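Local structure of dehydrogenase (Chromobacterium violaceum, 3Q2I) at residues 338-341 with 342-345; 173-176 with 177-180. The protein probably catalyses the NAD-dependent oxidation of the sugar in UDP-GlcNAcA, a step in the biosynthesis of 2,3-diacetamido-2,3-dideoxy-D-mannuronic acid. One frame throughout, in Å; residues are numbered along the deposited sequence.

Interaction 1 of 2, residues 338-341 with 342-345; sequences MYLS and ARDG
Leu340 and Arg343, one turn apart at the end of helix 325-344, run side by side and point the same way. The arginine chain leaves with CG anti to its own N and bends at chi3 (68°), which brings one face of the guanidinium over the leucine. Leu340 CD2 lies 3.6 Å from Arg343 NH1, so a branched aliphatic side chain covers the flat cation while its N-H groups stay available round the edge. There Arg343 grips Asp344 side-on: NE reaches OD1 at 2.8 Å and NH1 reaches OD2 at 3.0 Å. Both acceptors lie near the guanidinium plane, but Asp344 OD1 is met from above the plane of the carboxylate. This is the looser part of the contact, with Leu340, Arg343 and Asp344 all partly exposed. The second subunit shares it: Arg343 NH2 bonds Pro351 O of that subunit, and Leu340 packs on its Tyr354.

The buried residues, by contrast, point several ways. Ala342 N bonds Met338 O at 2.9 Å in the regular helical pattern, and its methyl group is small enough for a buried position. Ser341 turns one way, with OG bonded to Arg346 O and Ala211 N, while Tyr339 leaves the helix on nearly the opposite side, its hydroxyl bonded to Glu223 and to the N atoms of Gly186 and Met189.

Regular bonding continues through Asp344 N to Leu340 O at 3.0 Å, whereas the bond from Gly345 N to Ser341 O, at 2.8 Å, is weak because of its bent angle of 124°. Gly345 is the first residue to leave helical geometry, and its positive phi of 64° is reached easily without a side chain. The arrangement is that of a helix C-terminus ended by a glycine in left-handed conformation.

Interaction 2 of 2, residues 173-176 with 177-180; sequences DAAG and WRGT. With NAI (1,4-dihydronicotinamide adenine dinucleotide), chain B.
Ala175, Gly176 and Arg178 come together in a type I beta turn running from Ala175 to Arg178, closed by Arg178 N bonding to Ala175 O at 3.0 Å. A type II turn from Trp177 to Thr180 overlaps it, and the two place neighbouring side chains, Trp177 and Arg178, on the diphosphate of the dinucleotide. Gly176 occupies the first corner of the type I turn, and its carbonyl O is met by Thr180 CG2 at 3.6 Å. Gly179, at the third position of the type II turn, has a positive phi that suits a residue without a side chain.

Arg178 is extended from CG to NE, long enough to carry its charge from the turn to the cofactor. On the way its CG lies over the centre of the Trp177 ring, 3.7 Å above the plane, and farther out one guanidinium face meets Trp177 CZ2 near its rim. Aromatic surface thus supports both the aliphatic and the flat part of the arginine. Trp177 itself has CG between its backbone N and carbonyl carbon (chi1 74°), which turns one face of the ring toward the Arg178 chain. The small methyl group of Ala175 touches the five-membered ring, its CB 3.6 Å from Trp177 CD1. Pro84, Phe183 and Asp184 also pack on the tryptophan.

Each side chain takes one phosphate: Arg178 NH1 donates to O1N of the nicotinamide-side phosphate at 2.9 Å. The indole uses its edge, Trp177 NE1 pointing in the ring plane to O1A of the adenosine-side phosphate at 2.9 Å, in a nearly straight bond of 164°.

In the fold
Followed from the N terminus, the chain completes the Rossmann domain, passes through strand 156-164 and helix 169-173, and then makes interaction 2 in the loop leading to helix 187-191. Interaction 1 comes much later, at the end of helix 325-344, shortly before strand 348-349 at the margin of the mixed sheet. Each contact closes only a turn of its own, so the two stand in series, neither nested nor crossed. The nearest atoms of interactions 1 and 2 are about 8 Å apart. Between them, Trp181, which directly follows residues 173-180, meets Tyr339 edge-to-face, joining the cofactor-binding loop to a helix end that faces the second subunit.

Interaction 1 of 2, residues 338-341 with 342-345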
loop_
_atom_site.group_PDB
_atom_site.type_symbol
_atom_site.label_atom_id
_atom_site.label_comp_id
_atom_site.label_asym_id
_atom_site.label_seq_id
_atom_site.Cartn_x
_atom_site.Cartn_y
_atom_site.Cartn_z
ATOM N N MET A 338 -18.904 3.789 0.167
ATOM C CA MET A 338 -18.620 5.236 0.264
ATOM C C MET A 338 -18.054 5.522 1.669
ATOM O O MET A 338 -17.070 6.272 1.790
ATOM C CB MET A 338 -19.892 6.105 0.068
ATOM C CG MET A 338 -20.534 5.897 -1.284
ATOM S SD MET A 338 -22.059 6.903 -1.298
ATOM C CE MET A 338 -22.526 6.714 -3.005
ATOM N N TYR A 339 -18.657 4.955 2.717
ATOM C CA TYR A 339 -18.152 5.171 4.089
ATOM C C TYR A 339 -16.760 4.614 4.338
ATOM O O TYR A 339 -15.944 5.303 4.943
ATOM C CB TYR A 339 -19.195 4.741 5.141
ATOM C CG TYR A 339 -20.371 5.680 5.330
ATOM C CD1 TYR A 339 -20.461 6.895 4.650
ATOM C CD2 TYR A 339 -21.391 5.322 6.211
ATOM C CE1 TYR A 339 -21.563 7.770 4.865
ATOM C CE2 TYR A 339 -22.453 6.201 6.467
ATOM C CZ TYR A 339 -22.513 7.420 5.802
ATOM O OH TYR A 339 -23.578 8.318 6.030
ATOM N N LEU A 340 -16.494 3.419 3.821
ATOM C CA LEU A 340 -15.132 2.867 3.926
ATOM C C LEU A 340 -14.158 3.750 3.129
ATOM O O LEU A 340 -13.046 4.000 3.574
ATOM C CB LEU A 340 -15.116 1.449 3.367
ATOM C CG LEU A 340 -15.837 0.429 4.248
ATOM C CD1 LEU A 340 -16.055 -0.839 3.420
ATOM C CD2 LEU A 340 -15.012 0.192 5.520
ATOM N N SER A 341 -14.563 4.181 1.944
ATOM C CA SER A 341 -13.643 4.969 1.100
ATOM C C SER A 341 -13.336 6.309 1.780
ATOM O O SER A 341 -12.170 6.746 1.803
ATOM C CB SER A 341 -14.369 5.235 -0.229
ATOM O OG SER A 341 -13.521 6.120 -1.011
ATOM N N ALA A 342 -14.349 6.990 2.317
ATOM C CA ALA A 342 -14.131 8.264 2.996
ATOM C C ALA A 342 -13.287 8.087 4.249
ATOM O O ALA A 342 -12.463 8.943 4.575
ATOM C CB ALA A 342 -15.472 8.882 3.398
ATOM N N ARG A 343 -13.485 6.975 4.956
ATOM C CA ARG A 343 -12.752 6.781 6.204
ATOM C C ARG A 343 -11.267 6.574 5.882
ATOM O O ARG A 343 -10.424 7.197 6.539
ATOM C CB ARG A 343 -13.249 5.504 6.901
ATOM C CG ARG A 343 -12.603 5.278 8.272
ATOM C CD ARG A 343 -12.933 3.899 8.873
ATOM N NE ARG A 343 -12.295 2.877 8.068
ATOM C CZ ARG A 343 -12.593 1.585 8.192
ATOM N NH1 ARG A 343 -12.009 0.683 7.419
ATOM N NH2 ARG A 343 -13.592 1.241 9.009
ATOM N N ASP A 344 -10.968 5.716 4.912
ATOM C CA ASP A 344 -9.591 5.285 4.689
ATOM C C ASP A 344 -8.909 6.100 3.591
ATOM O O ASP A 344 -7.666 5.961 3.415
ATOM C CB ASP A 344 -9.559 3.786 4.355
ATOM C CG ASP A 344 -9.928 2.915 5.553
ATOM O OD1 ASP A 344 -9.905 3.437 6.691
ATOM O OD2 ASP A 344 -10.181 1.714 5.298
ATOM N N GLY A 345 -9.637 6.977 2.900
ATOM C CA GLY A 345 -8.995 7.741 1.792
ATOM C C GLY A 345 -8.525 6.876 0.645
ATOM O O GLY A 345 -7.421 7.051 0.089
#

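Interaction 2 of 2, residues 173-176 with 177-180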
loop_
_atom_site.group_PDB
_atom_site.type_symbol
_atom_site.label_atom_id
_atom_site.label_comp_id
_atom_site.label_asym_id
_atom_site.label_seq_id
_atom_site.Cartn_x
_atom_site.Cartn_y
_atom_site.Cartn_z
ATOM N N ASP A 173 -30.634 17.010 17.473
ATOM C CA ASP A 173 -30.733 16.933 18.928
ATOM C C ASP A 173 -32.098 16.372 19.344
ATOM O O ASP A 173 -32.311 16.057 20.519
ATOM C CB ASP A 173 -30.625 18.361 19.503
ATOM C CG ASP A 173 -29.203 18.891 19.521
ATOM O OD1 ASP A 173 -28.276 18.197 19.085
ATOM O OD2 ASP A 173 -29.009 20.041 19.967
ATOM N N ALA A 174 -33.006 16.244 18.388
ATOM C CA ALA A 174 -34.375 15.772 18.690
ATOM C C ALA A 174 -34.376 14.419 19.384
ATOM O O ALA A 174 -35.242 14.132 20.217
ATOM C CB ALA A 174 -35.215 15.741 17.426
ATOM N N ALA A 175 -33.397 13.568 19.085
ATOM C CA ALA A 175 -33.277 12.278 19.777
ATOM C C ALA A 175 -31.850 11.722 19.755
ATOM O O ALA A 175 -31.068 12.047 18.839
ATOM C CB ALA A 175 -34.222 11.242 19.165
ATOM N N GLY A 176 -31.508 10.920 20.765
ATOM C CA GLY A 176 -30.132 10.526 21.058
ATOM C C GLY A 176 -29.569 9.730 19.884
ATOM O O GLY A 176 -28.372 9.829 19.592
ATOM N N TRP A 177 -30.417 8.938 19.243
ATOM C CA TRP A 177 -29.983 8.061 18.160
ATOM C C TRP A 177 -29.511 8.855 16.966
ATOM O O TRP A 177 -28.720 8.339 16.150
ATOM C CB TRP A 177 -31.110 7.066 17.744
ATOM C CG TRP A 177 -32.263 7.630 16.963
ATOM C CD1 TRP A 177 -33.459 8.110 17.473
ATOM C CD2 TRP A 177 -32.406 7.648 15.547
ATOM N NE1 TRP A 177 -34.296 8.455 16.455
ATOM C CE2 TRP A 177 -33.702 8.130 15.257
ATOM C CE3 TRP A 177 -31.581 7.246 14.483
ATOM C CZ2 TRP A 177 -34.154 8.320 13.956
ATOM C CZ3 TRP A 177 -32.033 7.436 13.199
ATOM C CH2 TRP A 177 -33.327 7.931 12.926
ATOM N N ARG A 178 -30.009 10.074 16.778
ATOM C CA ARG A 178 -29.794 10.782 15.516
ATOM C C ARG A 178 -28.354 11.300 15.509
ATOM O O ARG A 178 -27.836 11.733 16.535
ATOM C CB ARG A 178 -30.752 11.975 15.399
ATOM C CG ARG A 178 -32.227 11.516 15.150
ATOM C CD ARG A 178 -33.076 12.781 15.104
ATOM N NE ARG A 178 -34.510 12.440 14.993
ATOM C CZ ARG A 178 -35.091 11.953 13.903
ATOM N NH1 ARG A 178 -36.422 11.709 13.927
ATOM N NH2 ARG A 178 -34.395 11.658 12.807
ATOM N N GLY A 179 -27.744 11.209 14.328
ATOM C CA GLY A 179 -26.399 11.752 14.141
ATOM C C GLY A 179 -25.292 10.835 14.602
ATOM O O GLY A 179 -24.150 11.269 14.736
ATOM N N THR A 180 -25.588 9.563 14.851
ATOM C CA THR A 180 -24.638 8.580 15.372
ATOM C C THR A 180 -24.342 7.542 14.290
ATOM O O THR A 180 -25.193 7.247 13.420
ATOM C CB THR A 180 -25.160 7.767 16.618
ATOM O OG1 THR A 180 -26.294 6.942 16.254
ATOM C CG2 THR A 180 -25.538 8.693 17.746
HETATM P PA NAI B . -38.217 8.917 15.670
HETATM O O1A NAI B . -37.132 9.188 16.630
HETATM O O2A NAI B . -39.321 10.033 15.402
HETATM O O5B NAI B . -39.025 7.600 15.996
HETATM C C5B NAI B . -38.430 6.914 17.062
HETATM C C4B NAI B . -39.434 5.899 17.589
HETATM O O4B NAI B . -38.878 4.605 17.882
HETATM C C3B NAI B . -39.637 6.622 18.922
HETATM O O3B NAI B . -41.034 6.817 19.185
HETATM C C2B NAI B . -38.830 5.803 19.943
HETATM O O2B NAI B . -39.326 5.864 21.274
HETATM C C1B NAI B . -39.044 4.407 19.311
HETATM N N9A NAI B . -38.139 3.397 19.809
HETATM C C8A NAI B . -36.784 3.527 19.995
HETATM N N7A NAI B . -36.308 2.378 20.387
HETATM C C5A NAI B . -37.295 1.420 20.381
HETATM C C6A NAI B . -37.377 0.052 20.716
HETATM N N6A NAI B . -36.275 -0.675 21.113
HETATM N N1A NAI B . -38.572 -0.558 20.633
HETATM C C2A NAI B . -39.635 0.128 20.266
HETATM N N3A NAI B . -39.639 1.419 19.941
HETATM C C4A NAI B . -38.471 2.090 20.021
HETATM O O3 NAI B . -37.544 8.589 14.263
HETATM P PN NAI B . -38.176 8.613 12.852
HETATM O O1N NAI B . -37.845 9.889 12.131
HETATM O O2N NAI B . -39.661 8.179 12.792
HETATM O O5D NAI B . -37.248 7.643 11.932
HETATM C C5D NAI B . -37.658 6.309 12.122
HETATM C C4D NAI B . -37.060 5.391 11.061
HETATM O O4D NAI B . -37.686 5.793 9.831
HETATM C C3D NAI B . -35.546 5.616 10.784
HETATM O O3D NAI B . -35.025 4.350 10.372
HETATM C C2D NAI B . -35.534 6.557 9.574
HETATM O O2D NAI B . -34.396 6.354 8.739
HETATM C C1D NAI B . -36.807 6.143 8.778
HETATM N N1N NAI B . -37.338 7.211 7.961
HETATM C C2N NAI B . -37.614 6.977 6.695
HETATM C C3N NAI B . -38.060 7.983 5.829
HETATM C C7N NAI B . -38.397 7.698 4.417
HETATM O O7N NAI B . -38.374 8.507 3.508
HETATM N N7N NAI B . -38.765 6.435 4.050
HETATM C C4N NAI B . -38.110 9.294 6.345
HETATM C C5N NAI B . -37.913 9.467 7.704
HETATM C C6N NAI B . -37.517 8.422 8.500
#